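Local coordinates for protein D-alanine--D-alanine ligase (Coxiella burnetii, PDB 3TQT) that probably joins two D-alanine molecules into D-alanyl-D-alanine at the expense of ATP, supplying the dipeptide for peptidoglycan and so for the bacterial cell wall, at residues Ser15-His18 / Glu19-Ile22; Glu168-Tyr171 / Gln172-Leu175; Lys200-Thr203 / Glu204-Ala208; Ile283-Ile286 / Ala287-Ala290. All blocks are in the same frame, centred on the assembly; numbering follows the deposited sequence.

Contact 1 (Ser15-His18 / Glu19-Ile22)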
ATOM      1  N   SER A  15       1.989 -16.312  -6.849  1.00 40.76           N
ATOM      2  CA  SER A  15       3.284 -15.802  -6.447  1.00 35.42           C
ATOM      3  C   SER A  15       4.252 -16.947  -6.636  1.00 39.64           C
ATOM      4  O   SER A  15       3.882 -18.111  -6.463  1.00 39.28           O
ATOM      5  CB  SER A  15       3.246 -15.391  -4.973  1.00 49.07           C
ATOM      6  OG  SER A  15       4.544 -15.148  -4.470  1.00 49.14           O
ATOM      7  N   THR A  16       5.486 -16.626  -6.996  1.00 40.45           N
ATOM      8  CA  THR A  16       6.490 -17.658  -7.195  1.00 43.78           C
ATOM      9  C   THR A  16       6.920 -18.277  -5.862  1.00 41.37           C
ATOM     10  O   THR A  16       7.602 -19.298  -5.839  1.00 38.20           O
ATOM     11  CB  THR A  16       7.711 -17.115  -7.961  1.00 50.05           C
ATOM     12  OG1 THR A  16       8.619 -18.189  -8.237  1.00 62.00           O
ATOM     13  CG2 THR A  16       8.412 -16.039  -7.149  1.00 49.45           C
ATOM     14  N   GLU A  17       6.516 -17.665  -4.749  1.00 31.61           N
ATOM     15  CA  GLU A  17       6.818 -18.242  -3.442  1.00 34.97           C
ATOM     16  C   GLU A  17       5.650 -19.079  -2.911  1.00 36.15           C
ATOM     17  O   GLU A  17       5.581 -19.373  -1.726  1.00 34.02           O
ATOM     18  CB  GLU A  17       7.210 -17.171  -2.425  1.00 39.53           C
ATOM     19  CG  GLU A  17       8.637 -16.667  -2.579  1.00 49.32           C
ATOM     20  CD  GLU A  17       8.744 -15.517  -3.556  1.00 58.68           C
ATOM     21  OE1 GLU A  17       7.990 -14.533  -3.396  1.00 53.32           O
ATOM     22  OE2 GLU A  17       9.581 -15.600  -4.484  1.00 67.82           O
ATOM     23  N   HIS A  18       4.752 -19.456  -3.815  1.00 33.91           N
ATOM     24  CA  HIS A  18       3.564 -20.247  -3.497  1.00 35.66           C
ATOM     25  C   HIS A  18       3.886 -21.450  -2.603  1.00 36.38           C
ATOM     26  O   HIS A  18       3.264 -21.642  -1.560  1.00 32.85           O
ATOM     27  CB  HIS A  18       2.935 -20.719  -4.808  1.00 39.09           C
ATOM     28  CG  HIS A  18       1.608 -21.395  -4.655  1.00 34.23           C
ATOM     29  ND1 HIS A  18       1.485 -22.740  -4.362  1.00 34.94           N
ATOM     30  CD2 HIS A  18       0.346 -20.933  -4.817  1.00 28.16           C
ATOM     31  CE1 HIS A  18       0.209 -23.067  -4.334  1.00 27.90           C
ATOM     32  NE2 HIS A  18      -0.509 -21.989  -4.604  1.00 37.99           N
ATOM     33  N   GLU A  19       4.859 -22.258  -3.003  1.00 34.58           N
ATOM     34  CA  GLU A  19       5.170 -23.464  -2.233  1.00 31.52           C
ATOM     35  C   GLU A  19       5.780 -23.181  -0.852  1.00 31.22           C
ATOM     36  O   GLU A  19       5.478 -23.868   0.117  1.00 28.81           O
ATOM     37  CB  GLU A  19       6.022 -24.436  -3.054  1.00 39.13           C
ATOM     38  CG  GLU A  19       5.282 -25.035  -4.256  1.00 44.25           C
ATOM     39  CD  GLU A  19       4.121 -25.953  -3.854  1.00 53.24           C
ATOM     40  OE1 GLU A  19       4.133 -26.474  -2.710  1.00 52.71           O
ATOM     41  OE2 GLU A  19       3.196 -26.152  -4.682  1.00 48.28           O
ATOM     42  N   ILE A  20       6.632 -22.169  -0.753  1.00 28.42           N
ATOM     43  CA  ILE A  20       7.149 -21.762   0.546  1.00 28.67           C
ATOM     44  C   ILE A  20       6.000 -21.260   1.440  1.00 24.09           C
ATOM     45  O   ILE A  20       5.976 -21.504   2.647  1.00 26.73           O
ATOM     46  CB  ILE A  20       8.199 -20.642   0.403  1.00 35.18           C
ATOM     47  CG1 ILE A  20       9.276 -21.032  -0.617  1.00 45.02           C
ATOM     48  CG2 ILE A  20       8.819 -20.307   1.764  1.00 34.91           C
ATOM     49  CD1 ILE A  20      10.244 -19.909  -0.925  1.00 44.61           C
ATOM     50  N   SER A  21       5.047 -20.559   0.837  1.00 22.32           N
ATOM     51  CA  SER A  21       3.885 -20.060   1.561  1.00 25.80           C
ATOM     52  C   SER A  21       3.128 -21.201   2.243  1.00 29.46           C
ATOM     53  O   SER A  21       2.735 -21.119   3.425  1.00 19.77           O
ATOM     54  CB  SER A  21       2.962 -19.305   0.599  1.00 20.25           C
ATOM     55  OG  SER A  21       1.709 -19.064   1.198  1.00 23.84           O
ATOM     56  N   ILE A  22       2.918 -22.273   1.490  1.00 25.35           N
ATOM     57  CA  ILE A  22       2.236 -23.439   2.033  1.00 22.68           C
ATOM     58  C   ILE A  22       3.037 -24.023   3.192  1.00 19.67           C
ATOM     59  O   ILE A  22       2.460 -24.386   4.219  1.00 22.83           O
ATOM     60  CB  ILE A  22       2.036 -24.518   0.954  1.00 21.03           C
ATOM     61  CG1 ILE A  22       1.042 -24.017  -0.096  1.00 32.45           C
ATOM     62  CG2 ILE A  22       1.558 -25.819   1.591  1.00 24.86           C
ATOM     63  CD1 ILE A  22       1.204 -24.672  -1.450  1.00 36.18           C
TER
HETATM   64  O   HOH W   1       6.186 -22.205  -5.577  1.00 44.05           O
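Glu-17 O receives the amide hydrogen of Ser-21 N at 2.9 Å, the first bond of the helix that follows, and one residue on His-18 O takes that of Ile-22 N at 3.1 Å. Glu-17 is the N-cap residue, so amides in the first turn need acceptors from outside the regular helical pattern. For Glu-19 N the acceptor is a water, 2.9 Å away, which passes its own hydrogen to Thr-16 O. The turn ahead of the helix is closed from within: Ser-15 O accepts from His-18 N in a type I beta turn, while Ser-15 OG accepts from Glu-17 N at 3.2 Å, an ST turn. Serine suits this place because the same hydroxyl can also bond His-107 O. This is the loop between strand 5-12 and helix 18-31 in the N-terminal, Rossmann-like part of the ligase, and Glu-17 lies close to Ser-192 of the predicted ATP site. His-18 is buried; with CG anti to its backbone N (chi1 -173°), the imidazole swings to where Ile-22 CD1 meets its CE1 at 3.4 Å, obliquely to the ring. His-18 NE2 makes a weak hydrogen bond to Ile-44 O, and the buried Ser-21 hydroxyl is engaged by Met-105 O and Gly-12 N, tying the helix to the sheet. Ile-20 CD1 lies alongside Glu-17 CG at 4.0 Å.

Contact 2 (Glu168-Tyr171 / Gln172-Leu175)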
ATOM      1  N   GLU A 168      22.646   4.022 -20.775  1.00 26.89           N
ATOM      2  CA  GLU A 168      23.994   4.473 -21.089  1.00 28.76           C
ATOM      3  C   GLU A 168      24.519   5.431 -20.022  1.00 30.23           C
ATOM      4  O   GLU A 168      23.787   6.291 -19.524  1.00 31.24           O
ATOM      5  CB  GLU A 168      24.004   5.155 -22.457  1.00 34.87           C
ATOM      6  CG  GLU A 168      23.780   4.198 -23.626  1.00 38.95           C
ATOM      7  CD  GLU A 168      22.302   3.974 -23.954  1.00 37.76           C
ATOM      8  OE1 GLU A 168      21.429   4.580 -23.299  1.00 36.13           O
ATOM      9  OE2 GLU A 168      22.019   3.182 -24.876  1.00 44.90           O
ATOM     10  N   GLY A 169      25.786   5.262 -19.659  1.00 29.56           N
ATOM     11  CA  GLY A 169      26.425   6.142 -18.703  1.00 32.82           C
ATOM     12  C   GLY A 169      26.120   5.776 -17.264  1.00 29.03           C
ATOM     13  O   GLY A 169      26.840   6.178 -16.348  1.00 32.46           O
ATOM     14  N   VAL A 170      25.054   5.012 -17.053  1.00 26.70           N
ATOM     15  CA  VAL A 170      24.673   4.652 -15.687  1.00 26.14           C
ATOM     16  C   VAL A 170      25.704   3.748 -15.033  1.00 26.22           C
ATOM     17  O   VAL A 170      26.140   4.014 -13.918  1.00 28.35           O
ATOM     18  CB  VAL A 170      23.288   3.995 -15.616  1.00 21.77           C
ATOM     19  CG1 VAL A 170      22.964   3.587 -14.168  1.00 20.65           C
ATOM     20  CG2 VAL A 170      22.239   4.964 -16.134  1.00 24.95           C
ATOM     21  N   TYR A 171      26.076   2.680 -15.728  1.00 25.42           N
ATOM     22  CA  TYR A 171      27.073   1.751 -15.220  1.00 27.77           C
ATOM     23  C   TYR A 171      28.302   2.498 -14.738  1.00 28.65           C
ATOM     24  O   TYR A 171      28.743   2.312 -13.602  1.00 29.79           O
ATOM     25  CB  TYR A 171      27.472   0.748 -16.298  1.00 25.52           C
ATOM     26  CG  TYR A 171      28.450  -0.297 -15.830  1.00 30.44           C
ATOM     27  CD1 TYR A 171      28.079  -1.242 -14.885  1.00 30.71           C
ATOM     28  CD2 TYR A 171      29.751  -0.354 -16.348  1.00 35.80           C
ATOM     29  CE1 TYR A 171      28.969  -2.211 -14.456  1.00 34.09           C
ATOM     30  CE2 TYR A 171      30.650  -1.317 -15.923  1.00 37.71           C
ATOM     31  CZ  TYR A 171      30.246  -2.244 -14.975  1.00 37.13           C
ATOM     32  OH  TYR A 171      31.113  -3.211 -14.533  1.00 36.30           O
ATOM     33  N   GLN A 172      28.842   3.355 -15.604  1.00 29.07           N
ATOM     34  CA  GLN A 172      30.072   4.072 -15.300  1.00 29.64           C
ATOM     35  C   GLN A 172      29.909   4.996 -14.110  1.00 29.42           C
ATOM     36  O   GLN A 172      30.802   5.105 -13.273  1.00 35.90           O
ATOM     37  CB  GLN A 172      30.553   4.887 -16.509  1.00 33.17           C
ATOM     38  CG  GLN A 172      31.967   5.409 -16.316  1.00 34.54           C
ATOM     39  CD  GLN A 172      32.921   4.280 -15.999  1.00 40.82           C
ATOM     40  OE1 GLN A 172      33.102   3.380 -16.808  1.00 43.90           O
ATOM     41  NE2 GLN A 172      33.494   4.293 -14.798  1.00 34.47           N
ATOM     42  N   ARG A 173      28.764   5.667 -14.042  1.00 30.57           N
ATOM     43  CA  ARG A 173      28.499   6.591 -12.953  1.00 32.19           C
ATOM     44  C   ARG A 173      28.382   5.842 -11.640  1.00 30.21           C
ATOM     45  O   ARG A 173      28.794   6.337 -10.599  1.00 28.52           O
ATOM     46  CB  ARG A 173      27.232   7.403 -13.209  1.00 34.09           C
ATOM     47  CG  ARG A 173      26.736   8.140 -11.974  1.00 48.39           C
ATOM     48  CD  ARG A 173      25.681   9.188 -12.312  1.00 57.37           C
ATOM     49  NE  ARG A 173      24.559   8.631 -13.063  1.00 63.15           N
ATOM     50  CZ  ARG A 173      24.489   8.609 -14.391  1.00 65.59           C
ATOM     51  NH1 ARG A 173      25.480   9.110 -15.117  1.00 70.11           N
ATOM     52  NH2 ARG A 173      23.432   8.083 -14.992  1.00 67.48           N
ATOM     53  N   LEU A 174      27.830   4.638 -11.694  1.00 24.45           N
ATOM     54  CA  LEU A 174      27.693   3.837 -10.484  1.00 23.10           C
ATOM     55  C   LEU A 174      29.034   3.266 -10.058  1.00 26.26           C
ATOM     56  O   LEU A 174      29.352   3.244  -8.867  1.00 28.07           O
ATOM     57  CB  LEU A 174      26.642   2.742 -10.678  1.00 24.86           C
ATOM     58  CG  LEU A 174      25.231   3.315 -10.876  1.00 27.26           C
ATOM     59  CD1 LEU A 174      24.207   2.218 -10.972  1.00 25.97           C
ATOM     60  CD2 LEU A 174      24.873   4.260  -9.739  1.00 24.44           C
ATOM     61  N   LEU A 175      29.834   2.825 -11.027  1.00 30.19           N
ATOM     62  CA  LEU A 175      31.188   2.395 -10.711  1.00 33.07           C
ATOM     63  C   LEU A 175      31.955   3.546 -10.064  1.00 30.25           C
ATOM     64  O   LEU A 175      32.687   3.343  -9.111  1.00 29.73           O
ATOM     65  CB  LEU A 175      31.924   1.890 -11.952  1.00 38.50           C
ATOM     66  CG  LEU A 175      31.844   0.380 -12.177  1.00 44.37           C
ATOM     67  CD1 LEU A 175      30.418  -0.029 -12.453  1.00 52.30           C
ATOM     68  CD2 LEU A 175      32.755  -0.035 -13.323  1.00 48.69           C
TER
HETATM   69  O   HOH W   2      23.690   8.375 -17.724  1.00 30.80           O
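Tyr-171 O takes the amide hydrogen of Leu-175 N at 2.8 Å, a nearly straight bond in the first turns of helix 170-177, which packs on the four-stranded antiparallel sheet of the ATP-grasp region. Gly-169 holds the N-cap position with a positive phi of 82°, a conformation that glycine adopts with little strain, and its O accepts from Arg-173 N at 3.0 Å. Val-170 O in turn accepts from Leu-174 N.

The buried side of the turn is apolar. Val-170 CG1 and Leu-174 CD1 run alongside each other, 3.7 Å apart, and both residues reach His-159 of the edge strand 159-161. Branched aliphatic chains suit this face, which must fill space without polar demands. Tyrosine fits at 171 because its ring packs on Phe-205 and Leu-183 while its hydroxyl makes a weak hydrogen bond to a backbone carbonyl, Lys-200 O.

On the exposed side the Arg-173 guanidinium passes over the start of the helix, one face turned to Gly-169 O and Val-170 CA. A water in the guanidinium plane accepts from Arg-173 NH2 at 2.8 Å and donates to Glu-168 O. Tyr-171 CG stands anti to the backbone N (chi1 -177°), which swings the ring over to Leu-175. One turn further along, Leu-175 CD1 sits over a face of the Tyr-171 ring in a CH-pi contact, 3.4 Å from the centroid and 16° off the normal.

Contact 3 (Lys200-Thr203 / Glu204-Ala208)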
ATOM      1  N   LYS A 200      29.519  -7.657 -13.884  1.00 32.25           N
ATOM      2  CA  LYS A 200      30.924  -7.280 -13.748  1.00 35.84           C
ATOM      3  C   LYS A 200      31.398  -6.408 -14.913  1.00 36.05           C
ATOM      4  O   LYS A 200      32.501  -5.851 -14.871  1.00 39.14           O
ATOM      5  CB  LYS A 200      31.790  -8.535 -13.639  1.00 45.78           C
ATOM      6  CG  LYS A 200      32.907  -8.443 -12.605  1.00 67.24           C
ATOM      7  CD  LYS A 200      33.853  -9.635 -12.714  1.00 78.22           C
ATOM      8  CE  LYS A 200      35.013  -9.361 -13.673  1.00 86.08           C
ATOM      9  NZ  LYS A 200      34.629  -8.634 -14.926  1.00 88.80           N
ATOM     10  N   THR A 201      30.577  -6.292 -15.955  1.00 30.29           N
ATOM     11  CA  THR A 201      30.944  -5.474 -17.113  1.00 32.42           C
ATOM     12  C   THR A 201      29.797  -4.581 -17.570  1.00 32.61           C
ATOM     13  O   THR A 201      28.654  -4.808 -17.204  1.00 28.94           O
ATOM     14  CB  THR A 201      31.364  -6.340 -18.328  1.00 33.41           C
ATOM     15  OG1 THR A 201      30.225  -7.066 -18.811  1.00 36.13           O
ATOM     16  CG2 THR A 201      32.465  -7.302 -17.955  1.00 34.95           C
ATOM     17  N   GLU A 202      30.113  -3.577 -18.386  1.00 36.28           N
ATOM     18  CA  GLU A 202      29.095  -2.696 -18.957  1.00 39.90           C
ATOM     19  C   GLU A 202      28.069  -3.511 -19.718  1.00 37.80           C
ATOM     20  O   GLU A 202      26.865  -3.297 -19.591  1.00 37.08           O
ATOM     21  CB  GLU A 202      29.726  -1.697 -19.929  1.00 48.05           C
ATOM     22  CG  GLU A 202      28.711  -1.068 -20.894  1.00 53.76           C
ATOM     23  CD  GLU A 202      27.877   0.000 -20.228  1.00 49.88           C
ATOM     24  OE1 GLU A 202      28.475   0.831 -19.514  1.00 51.78           O
ATOM     25  OE2 GLU A 202      26.632   0.014 -20.404  1.00 45.40           O
ATOM     26  N   THR A 203      28.565  -4.435 -20.533  1.00 35.24           N
ATOM     27  CA  THR A 203      27.714  -5.294 -21.344  1.00 41.82           C
ATOM     28  C   THR A 203      26.799  -6.143 -20.476  1.00 38.44           C
ATOM     29  O   THR A 203      25.610  -6.257 -20.748  1.00 37.09           O
ATOM     30  CB  THR A 203      28.555  -6.206 -22.264  1.00 49.05           C
ATOM     31  OG1 THR A 203      29.271  -5.396 -23.205  1.00 48.89           O
ATOM     32  CG2 THR A 203      27.662  -7.190 -23.017  1.00 42.46           C
ATOM     33  N   GLU A 204      27.353  -6.743 -19.430  1.00 32.48           N
ATOM     34  CA  GLU A 204      26.541  -7.529 -18.512  1.00 33.75           C
ATOM     35  C   GLU A 204      25.489  -6.641 -17.888  1.00 29.89           C
ATOM     36  O   GLU A 204      24.340  -7.058 -17.703  1.00 30.35           O
ATOM     37  CB  GLU A 204      27.399  -8.188 -17.430  1.00 32.86           C
ATOM     38  CG  GLU A 204      28.145  -9.416 -17.938  1.00 38.50           C
ATOM     39  CD  GLU A 204      29.094 -10.010 -16.908  1.00 40.34           C
ATOM     40  OE1 GLU A 204      28.863  -9.838 -15.692  1.00 40.43           O
ATOM     41  OE2 GLU A 204      30.076 -10.651 -17.325  1.00 42.72           O
ATOM     42  N   PHE A 205      25.886  -5.408 -17.579  1.00 26.63           N
ATOM     43  CA  PHE A 205      24.982  -4.467 -16.928  1.00 31.51           C
ATOM     44  C   PHE A 205      23.748  -4.249 -17.785  1.00 27.32           C
ATOM     45  O   PHE A 205      22.615  -4.444 -17.329  1.00 24.65           O
ATOM     46  CB  PHE A 205      25.676  -3.130 -16.669  1.00 30.74           C
ATOM     47  CG  PHE A 205      24.749  -2.056 -16.179  1.00 27.41           C
ATOM     48  CD1 PHE A 205      24.263  -2.077 -14.880  1.00 24.45           C
ATOM     49  CD2 PHE A 205      24.366  -1.022 -17.014  1.00 32.19           C
ATOM     50  CE1 PHE A 205      23.415  -1.091 -14.435  1.00 30.13           C
ATOM     51  CE2 PHE A 205      23.516  -0.032 -16.574  1.00 28.88           C
ATOM     52  CZ  PHE A 205      23.042  -0.069 -15.278  1.00 29.29           C
ATOM     53  N   THR A 206      23.960  -3.861 -19.038  1.00 31.84           N
ATOM     54  CA  THR A 206      22.824  -3.510 -19.882  1.00 31.87           C
ATOM     55  C   THR A 206      22.010  -4.756 -20.218  1.00 32.57           C
ATOM     56  O   THR A 206      20.788  -4.692 -20.320  1.00 26.30           O
ATOM     57  CB  THR A 206      23.238  -2.755 -21.171  1.00 40.29           C
ATOM     58  OG1 THR A 206      23.737  -3.686 -22.130  1.00 43.57           O
ATOM     59  CG2 THR A 206      24.299  -1.701 -20.868  1.00 31.44           C
ATOM     60  N   LYS A 207      22.677  -5.897 -20.388  1.00 26.39           N
ATOM     61  CA  LYS A 207      21.927  -7.129 -20.596  1.00 29.43           C
ATOM     62  C   LYS A 207      21.053  -7.467 -19.382  1.00 32.64           C
ATOM     63  O   LYS A 207      19.924  -7.923 -19.532  1.00 28.58           O
ATOM     64  CB  LYS A 207      22.849  -8.293 -20.930  1.00 29.78           C
ATOM     65  CG  LYS A 207      23.308  -8.315 -22.376  1.00 46.84           C
ATOM     66  CD  LYS A 207      24.184  -9.522 -22.656  1.00 52.56           C
ATOM     67  CE  LYS A 207      24.587  -9.576 -24.124  1.00 65.94           C
ATOM     68  NZ  LYS A 207      25.209  -8.298 -24.569  1.00 65.33           N
ATOM     69  N   ALA A 208      21.583  -7.251 -18.182  1.00 28.68           N
ATOM     70  CA  ALA A 208      20.837  -7.535 -16.960  1.00 25.57           C
ATOM     71  C   ALA A 208      19.669  -6.568 -16.806  1.00 24.79           C
ATOM     72  O   ALA A 208      18.590  -6.952 -16.368  1.00 25.00           O
ATOM     73  CB  ALA A 208      21.742  -7.445 -15.759  1.00 23.80           C
TER
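Thr-201 OG1 accepts from Glu-204 N at 3.0 Å and so caps the first turn of helix 202-212. Its chi1 of 67° sets the hydroxyl between the backbone N and the carbonyl carbon, which turns OG1 toward the amide three residues on; threonine suits an N-cap because its short side chain reaches that amide. Glu-204 answers from the helix. Its CG stands anti to the carbonyl carbon and the chain runs on extended, carrying OE1 back to Lys-200 N at 2.9 Å, the amide just before the N-cap residue. The N-H comes from above the carboxylate, 48° out of its plane, and the Glu-204 stem crosses Thr-201 on the way.

Further along, Thr-203 and Lys-207 lie side by side, their backbones joined by Lys-207 N to Thr-203 O at 3.0 Å. The lysine chain runs past Thr-203 and bends only at its last torsion. Thr-206 OG1 adds a weak bond to Thr-203 O, 3.5 Å long. Phe-205 is buried: with CG anti to its backbone N (chi1 172°), its ring leaves this exposed face and packs on Val-170 and Val-185, where a large apolar group belongs.

The stretch falls in the predicted ATP-binding range but lies away from the predicted metal-binding residues. Glutamates at the start of a helix would be expected to interact favourably with its dipole, and Glu-204 adds a direct bond to the backbone leading into it.

Contact 4 (Ile283-Ile286 / Ala287-Ala290)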
ATOM      1  N   ILE A 283      22.509  -3.628  15.414  1.00 26.37           N
ATOM      2  CA  ILE A 283      21.587  -4.405  14.603  1.00 28.25           C
ATOM      3  C   ILE A 283      20.185  -4.375  15.216  1.00 30.43           C
ATOM      4  O   ILE A 283      19.197  -4.098  14.542  1.00 23.39           O
ATOM      5  CB  ILE A 283      22.088  -5.844  14.456  1.00 29.85           C
ATOM      6  CG1 ILE A 283      23.374  -5.849  13.611  1.00 30.43           C
ATOM      7  CG2 ILE A 283      21.002  -6.717  13.830  1.00 27.74           C
ATOM      8  CD1 ILE A 283      24.083  -7.173  13.562  1.00 36.19           C
ATOM      9  N   GLN A 284      20.100  -4.645  16.508  1.00 27.02           N
ATOM     10  CA  GLN A 284      18.804  -4.681  17.161  1.00 29.59           C
ATOM     11  C   GLN A 284      18.138  -3.306  17.153  1.00 26.77           C
ATOM     12  O   GLN A 284      16.948  -3.192  16.851  1.00 25.96           O
ATOM     13  CB  GLN A 284      18.930  -5.254  18.574  1.00 28.80           C
ATOM     14  CG  GLN A 284      19.199  -6.755  18.568  1.00 33.66           C
ATOM     15  CD  GLN A 284      19.554  -7.295  19.935  1.00 38.88           C
ATOM     16  OE1 GLN A 284      20.332  -6.693  20.670  1.00 35.73           O
ATOM     17  NE2 GLN A 284      18.978  -8.434  20.284  1.00 38.26           N
ATOM     18  N   GLN A 285      18.902  -2.256  17.443  1.00 25.47           N
ATOM     19  CA  GLN A 285      18.287  -0.938  17.532  1.00 26.56           C
ATOM     20  C   GLN A 285      17.840  -0.425  16.175  1.00 23.67           C
ATOM     21  O   GLN A 285      16.769   0.168  16.053  1.00 28.93           O
ATOM     22  CB  GLN A 285      19.201   0.086  18.189  1.00 25.49           C
ATOM     23  CG  GLN A 285      18.485   1.412  18.442  1.00 37.16           C
ATOM     24  CD  GLN A 285      17.330   1.279  19.434  1.00 40.27           C
ATOM     25  OE1 GLN A 285      17.551   1.012  20.612  1.00 39.90           O
ATOM     26  NE2 GLN A 285      16.093   1.457  18.954  1.00 35.71           N
ATOM     27  N   ILE A 286      18.661  -0.656  15.162  1.00 23.55           N
ATOM     28  CA  ILE A 286      18.341  -0.206  13.815  1.00 21.23           C
ATOM     29  C   ILE A 286      17.166  -1.007  13.276  1.00 21.28           C
ATOM     30  O   ILE A 286      16.292  -0.461  12.606  1.00 22.20           O
ATOM     31  CB  ILE A 286      19.550  -0.340  12.866  1.00 24.41           C
ATOM     32  CG1 ILE A 286      20.674   0.596  13.323  1.00 30.69           C
ATOM     33  CG2 ILE A 286      19.148   0.011  11.439  1.00 20.49           C
ATOM     34  CD1 ILE A 286      21.922   0.480  12.493  1.00 33.54           C
ATOM     35  N   ALA A 287      17.128  -2.296  13.582  1.00 19.60           N
ATOM     36  CA  ALA A 287      15.967  -3.104  13.169  1.00 25.04           C
ATOM     37  C   ALA A 287      14.663  -2.512  13.717  1.00 19.23           C
ATOM     38  O   ALA A 287      13.671  -2.378  12.991  1.00 19.37           O
ATOM     39  CB  ALA A 287      16.131  -4.557  13.596  1.00 21.85           C
ATOM     40  N   ILE A 288      14.672  -2.159  14.999  1.00 20.26           N
ATOM     41  CA  ILE A 288      13.512  -1.561  15.640  1.00 26.62           C
ATOM     42  C   ILE A 288      13.202  -0.196  15.042  1.00 25.44           C
ATOM     43  O   ILE A 288      12.053   0.106  14.745  1.00 22.01           O
ATOM     44  CB  ILE A 288      13.721  -1.417  17.153  1.00 21.70           C
ATOM     45  CG1 ILE A 288      13.582  -2.781  17.826  1.00 19.95           C
ATOM     46  CG2 ILE A 288      12.727  -0.429  17.726  1.00 26.59           C
ATOM     47  CD1 ILE A 288      14.180  -2.821  19.215  1.00 25.57           C
ATOM     48  N   ASP A 289      14.229   0.626  14.853  1.00 25.47           N
ATOM     49  CA  ASP A 289      14.025   1.953  14.272  1.00 23.12           C
ATOM     50  C   ASP A 289      13.504   1.882  12.832  1.00 21.53           C
ATOM     51  O   ASP A 289      12.642   2.659  12.439  1.00 21.23           O
ATOM     52  CB  ASP A 289      15.315   2.764  14.322  1.00 27.24           C
ATOM     53  CG  ASP A 289      15.729   3.113  15.742  1.00 33.93           C
ATOM     54  OD1 ASP A 289      14.933   2.885  16.670  1.00 32.19           O
ATOM     55  OD2 ASP A 289      16.845   3.623  15.925  1.00 36.15           O
ATOM     56  N   ALA A 290      14.049   0.958  12.052  1.00 18.68           N
ATOM     57  CA  ALA A 290      13.616   0.755  10.677  1.00 20.09           C
ATOM     58  C   ALA A 290      12.151   0.315  10.648  1.00 18.39           C
ATOM     59  O   ALA A 290      11.365   0.809   9.860  1.00 16.21           O
ATOM     60  CB  ALA A 290      14.490  -0.306  10.016  1.00 19.68           C
TER
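Gln-285 and Asp-289, one helical turn apart, are joined through their side chains: NE2 of the Gln-285 amide donates to Asp-289 OD1 at 2.9 Å, with an N-H...O angle of 144°. The glutamine stem leaves anti to its backbone N (chi1 -173°) and then bends at chi2, bringing its amide back toward Asp-289. The amide and carboxylate planes stand 33° apart, and NE2 approaches OD1 from above the carboxylate plane. Long and flexible, glutamine can span the turn to the shorter aspartate on the solvent-facing side.

Backbone bonds account for the rest of the polar contact. Each carbonyl from Ile-283 to Ile-286 accepts from the amide four residues on, Ala-287 to Ala-290, and the shortest of these bonds runs from Ala-290 N to Ile-286 O at 2.7 Å. Gln-284 NE2 donates to Ser-243 O of strand 241-249.

Apolar packing is directed at the sheet. Ile-283 and Ile-286 both reach Phe-304, whereas Ala-287, with only a methyl, lets the helix come close to Cys-232 and Val-302. Such an amphipathic helix, laid by its aliphatic face on an antiparallel sheet, belongs to the alpha/beta architecture of the ATP-grasp fold.

How the contacts relate
All four contacts are local turns of helix, three of them at N-termini. Contacts 2 and 3 are neighbours, with centres about 10 Å apart: helices 170-177 and 202-212 pack together on the same four-stranded sheet, with Tyr-171 and Phe-205 at their junction. Contact 3 is the most exposed and relies on a threonine cap and a glutamate bonded to the preceding backbone, whereas contacts 1, 2 and 4 are partly buried. Contact 4, about 32 Å from contact 2 between centres, lies mid-helix on the separate five-stranded sheet, so regular backbone bonds dominate there. Contact 1 stands apart in the N-terminal region; its buried residues include a histidine and a serine, which bond to backbone atoms of neighbouring strands and loops.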